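Side-chain contacts in pyruvate kinase (Cryptosporidium parvum, PDB 4DRS), which probably catalyses the last step of glycolysis, the transfer of a phosphoryl group from phosphoenolpyruvate to ADP, which yields pyruvate and ATP: residues 346-351 against 379-384; 359-364 against 372-377; 429-434 against 475-480; 486-491 against 521-526. All coordinates share one frame; numbering follows the deposited sequence.

Contact 1. Residues 346-351 against 379-384; sequences TDVANA and SRVCAQ
Ala349 and Cys382 mark the closest passage of the two backbones, 5.9 Å from CA to CA, where helices 346-351 and 379-384 run broadly the same way and their axes cross at -44°, 8.6 Å apart. Val381 does most of the work from its side. Its CG1 branch lies anti to the backbone N (chi1 170°), which aims that methyl at the other helix. There it sits over the turn of Ala349, 3.9 Å from its CB and 3.6 Å from its N, so it rests on backbone as much as on side chain. The same methyl also meets CB of Val348, at 4.1 Å. Val348 in turn sends CG1 past Val381 to the sulfur of the next residue, with 4.0 Å between Val348 CG1 and Cys382 SG. No hydrogen bond joins the two segments; the small side chain of Ala349 lets Val381 CG1 come down onto the backbone. Beneath them, Val348 and Cys382 both rest on Val359 of strand 358-361, while Met345 and Met378 flank the valines. Helix 342-354 also meets the second subunit: Phe307 of that subunit packs on Ala349, and its Asp347 bonds to Thr346. These are the last two large outer helices of the (beta/alpha)8 barrel, neighbours in its outer layer and packed together over its eighth strand.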
# COMPACT_ATOMS: atom_id res chain seq x y z
N THR A 346 12.40 -18.30 -21.93
CA THR A 346 12.37 -17.38 -20.79
C THR A 346 12.56 -15.93 -21.23
O THR A 346 12.02 -15.01 -20.60
CB THR A 346 13.39 -17.75 -19.69
OG1 THR A 346 14.71 -17.66 -20.22
CG2 THR A 346 13.14 -19.17 -19.16
N ASP A 347 13.31 -15.72 -22.31
CA ASP A 347 13.52 -14.38 -22.87
C ASP A 347 12.21 -13.76 -23.36
O ASP A 347 11.95 -12.58 -23.10
CB ASP A 347 14.54 -14.42 -24.01
CG ASP A 347 15.05 -13.03 -24.38
OD1 ASP A 347 15.41 -12.26 -23.47
OD2 ASP A 347 15.10 -12.71 -25.59
N VAL A 348 11.40 -14.55 -24.05
CA VAL A 348 10.09 -14.10 -24.53
C VAL A 348 9.11 -13.94 -23.37
O VAL A 348 8.36 -12.96 -23.31
CB VAL A 348 9.50 -15.06 -25.59
CG1 VAL A 348 8.22 -14.50 -26.17
CG2 VAL A 348 10.52 -15.30 -26.70
N ALA A 349 9.12 -14.89 -22.44
CA ALA A 349 8.31 -14.83 -21.24
C ALA A 349 8.59 -13.55 -20.45
O ALA A 349 7.67 -12.84 -20.04
CB ALA A 349 8.56 -16.05 -20.37
N ASN A 350 9.87 -13.26 -20.24
CA ASN A 350 10.27 -12.08 -19.49
C ASN A 350 10.07 -10.77 -20.25
O ASN A 350 9.86 -9.72 -19.64
CB ASN A 350 11.69 -12.21 -18.94
CG ASN A 350 11.76 -13.17 -17.77
OD1 ASN A 350 11.15 -12.94 -16.72
ND2 ASN A 350 12.51 -14.25 -17.93
N ALA A 351 10.13 -10.83 -21.58
CA ALA A 351 9.78 -9.66 -22.40
C ALA A 351 8.31 -9.31 -22.21
O ALA A 351 7.97 -8.15 -22.02
CB ALA A 351 10.12 -9.88 -23.86
N SER A 379 3.98 -18.31 -29.17
CA SER A 379 2.60 -18.00 -28.82
C SER A 379 2.18 -18.58 -27.47
O SER A 379 1.59 -17.89 -26.64
CB SER A 379 1.65 -18.50 -29.92
OG SER A 379 0.31 -18.22 -29.60
N ARG A 380 2.51 -19.86 -27.25
CA ARG A 380 2.17 -20.56 -26.02
C ARG A 380 2.92 -19.96 -24.82
O ARG A 380 2.34 -19.77 -23.75
CB ARG A 380 2.47 -22.05 -26.15
CG ARG A 380 1.89 -22.69 -27.40
CD ARG A 380 0.89 -23.79 -27.12
NE ARG A 380 1.53 -24.97 -26.52
CZ ARG A 380 2.31 -25.83 -27.17
NH1 ARG A 380 2.59 -25.67 -28.46
NH2 ARG A 380 2.83 -26.87 -26.51
N VAL A 381 4.20 -19.64 -25.03
CA VAL A 381 5.01 -18.96 -24.02
C VAL A 381 4.37 -17.64 -23.59
O VAL A 381 4.23 -17.39 -22.39
CB VAL A 381 6.46 -18.71 -24.50
CG1 VAL A 381 7.20 -17.78 -23.54
CG2 VAL A 381 7.20 -20.03 -24.64
N CYS A 382 3.97 -16.82 -24.56
CA CYS A 382 3.30 -15.55 -24.27
C CYS A 382 2.08 -15.75 -23.39
O CYS A 382 1.95 -15.09 -22.35
CB CYS A 382 2.90 -14.83 -25.56
SG CYS A 382 4.28 -14.14 -26.49
N ALA A 383 1.22 -16.68 -23.79
CA ALA A 383 -0.00 -17.01 -23.04
C ALA A 383 0.32 -17.45 -21.61
O ALA A 383 -0.35 -17.06 -20.66
CB ALA A 383 -0.80 -18.08 -23.77
N GLN A 384 1.37 -18.26 -21.48
CA GLN A 384 1.81 -18.75 -20.18
C GLN A 384 2.34 -17.61 -19.30
O GLN A 384 2.01 -17.54 -18.12
CB GLN A 384 2.85 -19.85 -20.38
CG GLN A 384 2.84 -20.95 -19.32
CD GLN A 384 1.46 -21.57 -19.09
OE1 GLN A 384 0.74 -21.89 -20.03
NE2 GLN A 384 1.11 -21.74 -17.83

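Contact 2. Residues 359-364 against 372-377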
# COMPACT_ATOMS: atom_id res chain seq x y z
N VAL A 359 6.07 -9.31 -29.69
CA VAL A 359 7.34 -9.99 -29.85
C VAL A 359 7.53 -10.27 -31.33
O VAL A 359 6.56 -10.49 -32.06
CB VAL A 359 7.43 -11.28 -29.00
CG1 VAL A 359 7.46 -10.93 -27.53
CG2 VAL A 359 6.25 -12.22 -29.30
N MET A 360 8.78 -10.25 -31.78
CA MET A 360 9.09 -10.43 -33.18
C MET A 360 10.06 -11.57 -33.43
O MET A 360 11.08 -11.68 -32.75
CB MET A 360 9.65 -9.13 -33.76
CG MET A 360 9.82 -9.14 -35.27
SD MET A 360 10.62 -7.65 -35.85
CE MET A 360 12.31 -8.22 -36.04
N LEU A 361 9.72 -12.42 -34.40
CA LEU A 361 10.62 -13.46 -34.90
C LEU A 361 11.36 -12.98 -36.14
O LEU A 361 10.75 -12.41 -37.05
CB LEU A 361 9.83 -14.72 -35.26
CG LEU A 361 9.37 -15.63 -34.12
CD1 LEU A 361 8.46 -16.72 -34.66
CD2 LEU A 361 10.55 -16.24 -33.39
N SER A 362 12.66 -13.22 -36.18
CA SER A 362 13.48 -12.80 -37.31
C SER A 362 13.77 -13.95 -38.28
O SER A 362 12.94 -14.28 -39.12
CB SER A 362 14.78 -12.14 -36.82
OG SER A 362 14.61 -10.74 -36.67
N GLY A 363 14.95 -14.56 -38.14
CA GLY A 363 15.39 -15.64 -39.03
C GLY A 363 14.78 -17.00 -38.72
O GLY A 363 15.09 -17.99 -39.39
N GLU A 364 13.93 -17.05 -37.71
CA GLU A 364 13.23 -18.28 -37.32
C GLU A 364 12.17 -18.63 -38.34
O GLU A 364 11.94 -19.81 -38.64
CB GLU A 364 12.59 -18.12 -35.93
CG GLU A 364 13.58 -17.88 -34.80
CD GLU A 364 13.92 -16.42 -34.57
OE1 GLU A 364 13.86 -15.61 -35.52
OE2 GLU A 364 14.26 -16.06 -33.42
N PHE A 372 7.08 -22.74 -38.61
CA PHE A 372 5.78 -22.96 -37.97
C PHE A 372 5.89 -23.34 -36.50
O PHE A 372 5.11 -22.87 -35.67
CB PHE A 372 4.96 -24.00 -38.73
CG PHE A 372 4.72 -23.65 -40.17
CD1 PHE A 372 3.74 -22.74 -40.53
CD2 PHE A 372 5.50 -24.23 -41.17
CE1 PHE A 372 3.52 -22.41 -41.86
CE2 PHE A 372 5.29 -23.91 -42.50
CZ PHE A 372 4.30 -23.00 -42.84
N ASP A 373 6.86 -24.20 -36.19
CA ASP A 373 7.13 -24.63 -34.81
C ASP A 373 7.45 -23.46 -33.89
O ASP A 373 6.92 -23.38 -32.78
CB ASP A 373 8.27 -25.66 -34.78
CG ASP A 373 7.87 -27.00 -35.37
OD1 ASP A 373 6.76 -27.50 -35.05
OD2 ASP A 373 8.67 -27.57 -36.14
N ALA A 374 8.30 -22.55 -34.36
CA ALA A 374 8.74 -21.39 -33.58
C ALA A 374 7.59 -20.48 -33.14
O ALA A 374 7.45 -20.18 -31.95
CB ALA A 374 9.80 -20.60 -34.34
N VAL A 375 6.78 -20.05 -34.11
CA VAL A 375 5.63 -19.19 -33.84
C VAL A 375 4.72 -19.81 -32.79
O VAL A 375 4.30 -19.15 -31.83
CB VAL A 375 4.80 -18.92 -35.11
CG1 VAL A 375 3.67 -17.94 -34.83
CG2 VAL A 375 5.69 -18.38 -36.22
N ASN A 376 4.42 -21.10 -32.97
CA ASN A 376 3.53 -21.83 -32.09
C ASN A 376 4.07 -21.89 -30.65
O ASN A 376 3.33 -21.65 -29.70
CB ASN A 376 3.27 -23.22 -32.65
CG ASN A 376 2.12 -23.92 -31.96
OD1 ASN A 376 2.30 -24.57 -30.93
ND2 ASN A 376 0.93 -23.77 -32.51
N VAL A 377 5.35 -22.20 -30.53
CA VAL A 377 6.06 -22.16 -29.25
C VAL A 377 6.00 -20.76 -28.62
O VAL A 377 5.59 -20.61 -27.46
CB VAL A 377 7.53 -22.64 -29.44
CG1 VAL A 377 8.43 -22.17 -28.30
CG2 VAL A 377 7.57 -24.16 -29.57
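Leu361 reaches from the end of strand 359-361 to helix 372-377 with a single methyl, CD1. Its CG lies beside the backbone N (chi1 -77°), and chi2 of 173° then extends CD1 away from CA, full length toward the helix. The methyl lands between two consecutive residues, 3.6 Å from CG2 of Val375 and 4.1 Å from CB of Ala374, with Val375 N also close at 3.8 Å. The Leu361 and Val375 side chains meet at a slant, and it is the valine branch beside its own backbone N that takes the touch. Ala374 is shared: its CB also meets Glu364 CB, at 4.1 Å. Beyond that carbon the glutamate chain bends at chi2 (88°) and carries its carboxylate off the helix, back over its own turn. There OE2 accepts a hydrogen bond from Leu331 N, while OE1 has a weak one, 2.8 Å, from Ser362 N. Only the aliphatic root of Glu364 therefore belongs to this interface. The chemistry is purely apolar between strand and helix, while the buried carboxylate finds its partners in backbone N-H groups, and the bond to Leu331 ties the loop after the eighth barrel strand to the one after the seventh.

Contact 3. Residues 429-434 against 475-480. With SO4 (sulfate ion), chain C.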
# COMPACT_ATOMS: atom_id res chain seq x y z
N ILE A 429 -15.58 -4.21 -25.15
CA ILE A 429 -15.86 -3.91 -26.55
C ILE A 429 -15.83 -2.41 -26.78
O ILE A 429 -16.48 -1.65 -26.06
CB ILE A 429 -17.22 -4.50 -27.00
CG1 ILE A 429 -17.27 -6.00 -26.72
CG2 ILE A 429 -17.45 -4.24 -28.49
CD1 ILE A 429 -18.65 -6.61 -26.85
N THR A 430 -15.07 -1.97 -27.78
CA THR A 430 -14.97 -0.55 -28.10
C THR A 430 -15.32 -0.25 -29.56
O THR A 430 -14.76 -0.84 -30.48
CB THR A 430 -13.59 0.04 -27.72
OG1 THR A 430 -13.56 1.44 -28.03
CG2 THR A 430 -12.44 -0.66 -28.44
N ILE A 431 -16.28 0.65 -29.76
CA ILE A 431 -16.65 1.10 -31.09
C ILE A 431 -15.77 2.30 -31.39
O ILE A 431 -15.83 3.32 -30.71
CB ILE A 431 -18.15 1.47 -31.17
CG1 ILE A 431 -19.03 0.25 -30.86
CG2 ILE A 431 -18.50 2.04 -32.54
CD1 ILE A 431 -20.50 0.58 -30.68
N THR A 432 -14.93 2.17 -32.42
CA THR A 432 -13.92 3.18 -32.72
C THR A 432 -13.76 3.40 -34.22
O THR A 432 -13.91 2.47 -35.02
CB THR A 432 -12.56 2.84 -32.07
OG1 THR A 432 -11.62 3.89 -32.33
CG2 THR A 432 -12.00 1.51 -32.59
N GLU A 433 -13.48 4.64 -34.60
CA GLU A 433 -13.27 4.99 -36.00
C GLU A 433 -11.78 5.23 -36.29
O GLU A 433 -11.38 5.26 -37.45
CB GLU A 433 -14.09 6.24 -36.38
CG GLU A 433 -14.36 6.37 -37.87
CD GLU A 433 -14.59 7.82 -38.32
OE1 GLU A 433 -13.93 8.73 -37.77
OE2 GLU A 433 -15.41 8.04 -39.24
N THR A 434 -10.99 5.38 -35.23
CA THR A 434 -9.55 5.65 -35.37
C THR A 434 -8.68 4.62 -34.65
O THR A 434 -7.49 4.51 -34.95
CB THR A 434 -9.16 7.06 -34.85
OG1 THR A 434 -9.44 7.15 -33.44
CG2 THR A 434 -9.91 8.16 -35.60
N ASN A 475 -19.32 -3.40 -41.89
CA ASN A 475 -19.77 -2.55 -43.00
C ASN A 475 -20.11 -1.14 -42.50
O ASN A 475 -19.73 -0.15 -43.12
CB ASN A 475 -20.96 -3.19 -43.73
CG ASN A 475 -22.14 -3.48 -42.81
OD1 ASN A 475 -22.00 -4.14 -41.78
ND2 ASN A 475 -23.33 -2.99 -43.19
N SER A 476 -20.82 -1.08 -41.38
CA SER A 476 -21.20 0.19 -40.76
C SER A 476 -20.97 0.16 -39.26
O SER A 476 -20.95 -0.90 -38.64
CB SER A 476 -22.65 0.54 -41.07
OG SER A 476 -23.03 1.74 -40.43
N ILE A 477 -20.83 1.35 -38.68
CA ILE A 477 -20.52 1.49 -37.26
C ILE A 477 -21.48 2.48 -36.58
O ILE A 477 -21.25 2.91 -35.44
CB ILE A 477 -19.02 1.84 -37.08
CG1 ILE A 477 -18.45 1.21 -35.80
CG2 ILE A 477 -18.74 3.33 -37.21
CD1 ILE A 477 -18.23 -0.28 -35.91
N HIS A 478 -22.57 2.80 -37.28
CA HIS A 478 -23.50 3.86 -36.86
C HIS A 478 -24.47 3.46 -35.78
O HIS A 478 -24.80 4.28 -34.92
CB HIS A 478 -24.25 4.42 -38.07
CG HIS A 478 -23.36 5.14 -39.06
ND1 HIS A 478 -22.57 6.17 -38.71
CD2 HIS A 478 -23.18 4.95 -40.43
CE1 HIS A 478 -21.90 6.61 -39.79
NE2 HIS A 478 -22.28 5.87 -40.84
N HIS A 479 -24.95 2.22 -35.82
CA HIS A 479 -25.93 1.75 -34.84
C HIS A 479 -25.29 1.01 -33.69
O HIS A 479 -25.09 -0.21 -33.76
CB HIS A 479 -27.03 0.92 -35.51
CG HIS A 479 -27.80 1.66 -36.57
ND1 HIS A 479 -28.53 2.77 -36.29
CD2 HIS A 479 -27.95 1.43 -37.93
CE1 HIS A 479 -29.11 3.22 -37.43
NE2 HIS A 479 -28.75 2.39 -38.43
N SER A 480 -24.98 1.74 -32.62
CA SER A 480 -24.32 1.20 -31.43
C SER A 480 -24.92 -0.13 -30.95
O SER A 480 -24.19 -1.11 -30.77
CB SER A 480 -24.36 2.22 -30.28
OG SER A 480 -23.60 3.37 -30.58
S SO4 C . -12.18 6.76 -31.13
O1 SO4 C . -13.65 6.68 -31.01
O2 SO4 C . -11.59 5.70 -30.30
O3 SO4 C . -11.77 6.56 -32.54
O4 SO4 C . -11.71 8.10 -30.70
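Ile431, the last residue of strand 429-431, faces Ile477 across 7.3 Å from CA to CA. Segment 475-480 has no regular structure until His479, the N-cap of the helix that Ser480 begins. The two isoleucine side chains lie alongside one another, pointing opposite ways. Ile431 turns CG2 anti to its own N and brings it to 3.4 Å from Ile477 CG1. With chi1 of Ile477 at -146°, away from the staggered values, that closeness is doubtful and should not be read as a real squeeze. The other arm of Ile431 ends in CD1, which lies against the first turn of the helix, 3.9 Å from Ser480 CA. Val483 packs on both isoleucines and His507 on Ile431, so the pair fills the edge where strand, loop and helix meet. Past Ile431 the chain leaves the mixed sheet of the C-terminal alpha/beta domain and curls round a sulfate, probably picked up from the crystallisation liquor. In pyruvate kinases activated by fructose 1,6-bisphosphate the corresponding loop holds a phosphate of the effector, and the sulfate may mark the equivalent site. Sulfate O3 collects most of the bonds from this loop: Thr434 donates through OG1 (2.6 Å) and N (3.0 Å), and Glu433 N adds a longer bond. Thr432 OG1 stands 2.7 Å from both O2 and O3 of the sulfate, either of which could take its proton. Thr437, in helix 436-443, also bonds the sulfate through its hydroxyl.

Contact 4. Residues 486-491 against 521-526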
# COMPACT_ATOMS: atom_id res chain seq x y z
N ASN A 486 -24.01 -7.79 -32.61
CA ASN A 486 -23.22 -8.60 -33.54
C ASN A 486 -21.88 -9.01 -32.93
O ASN A 486 -21.45 -10.15 -33.09
CB ASN A 486 -23.00 -7.86 -34.86
CG ASN A 486 -24.30 -7.59 -35.61
OD1 ASN A 486 -25.35 -8.13 -35.28
ND2 ASN A 486 -24.21 -6.75 -36.64
N ALA A 487 -21.24 -8.07 -32.23
CA ALA A 487 -19.94 -8.31 -31.60
C ALA A 487 -20.02 -9.36 -30.49
O ALA A 487 -19.14 -10.21 -30.38
CB ALA A 487 -19.35 -7.01 -31.08
N LEU A 488 -21.08 -9.30 -29.69
CA LEU A 488 -21.33 -10.31 -28.66
C LEU A 488 -21.68 -11.67 -29.26
O LEU A 488 -21.29 -12.72 -28.73
CB LEU A 488 -22.43 -9.86 -27.70
CG LEU A 488 -22.11 -8.76 -26.69
CD1 LEU A 488 -23.39 -8.18 -26.12
CD2 LEU A 488 -21.21 -9.27 -25.58
N ALA A 489 -22.43 -11.66 -30.37
CA ALA A 489 -22.79 -12.89 -31.07
C ALA A 489 -21.56 -13.54 -31.71
O ALA A 489 -21.34 -14.74 -31.56
CB ALA A 489 -23.86 -12.62 -32.12
N LEU A 490 -20.76 -12.73 -32.39
CA LEU A 490 -19.52 -13.21 -33.01
C LEU A 490 -18.52 -13.69 -31.95
O LEU A 490 -17.87 -14.72 -32.14
CB LEU A 490 -18.90 -12.13 -33.92
CG LEU A 490 -17.67 -12.48 -34.77
CD1 LEU A 490 -17.84 -13.77 -35.55
CD2 LEU A 490 -17.35 -11.33 -35.72
N ALA A 491 -18.42 -12.96 -30.84
CA ALA A 491 -17.53 -13.34 -29.74
C ALA A 491 -17.98 -14.62 -29.05
O ALA A 491 -17.14 -15.42 -28.61
CB ALA A 491 -17.39 -12.20 -28.74
N LYS A 521 -20.87 1.80 -21.14
CA LYS A 521 -21.97 1.03 -20.55
C LYS A 521 -21.58 -0.41 -20.26
O LYS A 521 -20.61 -0.93 -20.82
CB LYS A 521 -23.26 1.11 -21.40
CG LYS A 521 -23.15 0.57 -22.82
CD LYS A 521 -24.52 0.25 -23.40
CE LYS A 521 -25.28 1.50 -23.84
NZ LYS A 521 -24.68 2.14 -25.05
N ILE A 522 -22.34 -1.05 -19.38
CA ILE A 522 -22.14 -2.47 -19.08
C ILE A 522 -23.35 -3.25 -19.56
O ILE A 522 -24.47 -3.02 -19.10
CB ILE A 522 -21.89 -2.72 -17.58
CG1 ILE A 522 -20.84 -1.74 -17.04
CG2 ILE A 522 -21.47 -4.17 -17.35
CD1 ILE A 522 -20.45 -1.96 -15.59
N VAL A 523 -23.11 -4.17 -20.49
CA VAL A 523 -24.18 -5.00 -21.07
C VAL A 523 -24.01 -6.47 -20.69
O VAL A 523 -22.93 -6.89 -20.27
CB VAL A 523 -24.24 -4.86 -22.61
CG1 VAL A 523 -24.71 -3.47 -23.01
CG2 VAL A 523 -22.90 -5.17 -23.25
N ARG A 524 -25.09 -7.23 -20.82
CA ARG A 524 -25.06 -8.67 -20.57
C ARG A 524 -25.18 -9.43 -21.88
O ARG A 524 -26.02 -9.11 -22.73
CB ARG A 524 -26.17 -9.07 -19.59
CG ARG A 524 -26.01 -10.47 -19.01
CD ARG A 524 -27.25 -10.89 -18.24
NE ARG A 524 -27.33 -10.25 -16.93
CZ ARG A 524 -26.89 -10.80 -15.80
NH1 ARG A 524 -26.34 -12.01 -15.81
NH2 ARG A 524 -27.00 -10.13 -14.66
N CYS A 525 -24.33 -10.44 -22.05
CA CYS A 525 -24.32 -11.27 -23.26
C CYS A 525 -25.57 -12.14 -23.36
O CYS A 525 -25.80 -12.99 -22.49
CB CYS A 525 -23.06 -12.13 -23.30
SG CYS A 525 -23.04 -13.32 -24.65
N PRO A 526 -26.38 -11.94 -24.42
CA PRO A 526 -27.60 -12.73 -24.62
C PRO A 526 -27.30 -14.22 -24.82
O PRO A 526 -27.93 -15.07 -24.19
CB PRO A 526 -28.20 -12.13 -25.90
CG PRO A 526 -27.07 -11.45 -26.59
CD PRO A 526 -26.18 -10.94 -25.49
OXT PRO A 526 -26.41 -14.61 -25.58
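Leu488 carries this contact, a buried side chain on helix 486-491 that points into the tail of the chain and meets it with both methyls. Its CG lies beside the backbone N, chi1 -73°, and chi2 of 164° stretches CD1 outward. That methyl reaches two residues of segment 521-526: CG2 of Val523 at 4.2 Å, where the side chains meet at a slant, and CD of Pro526 at 4.0 Å, where they cross at about a right angle. The second methyl, CD2, turns to Cys525, 4.1 Å from its CB. Cys525 comes nearest through this carbon; its sulfur is swung anti to the backbone N (chi1 173°). The backbones are closest here too, with 6.2 Å between the CA atoms of Leu488 and Cys525. Helix 480-493 is the connection of a beta-alpha-beta crossover between the parallel strands 469-473 and 502-506 of the alpha/beta domain, and it packs on one face of that sheet. Strand 519-524 runs antiparallel beside 502-506 and is the outermost strand within the chain on that side, so Leu488 bridges from helix to sheet edge. Ala503 and Ile497 also pack on Leu488. Beyond Cys525 the chain ends at Pro526, whose terminal carboxylate bonds through O to the hydroxyl of Ser499. At the other end of the segment, Lys521 pairs in an antiparallel ladder with a strand of the third subunit, so the sheet continues across that interface.

How the contacts relate
Contacts 1 and 2 belong to the barrel and are wholly buried; contacts 3 and 4 belong to the C-terminal alpha/beta domain, contact 3 at the surface and contact 4 partly buried. The first two share helix 371-386, and Val359 joins them: its CG2 lies 3.9 Å from Cys382 SG. In the other domain Ile429 CD1 touches Leu488 CD2, also at 3.9 Å, so contacts 3 and 4 meet on the same sheet. The two pairs stay apart, contacts 1 and 4 by about 17 Å between nearest atoms. All four interfaces are apolar; polar groups lie beside contacts 2 and 3, backbone-bound in contact 2 but anion-binding in contact 3.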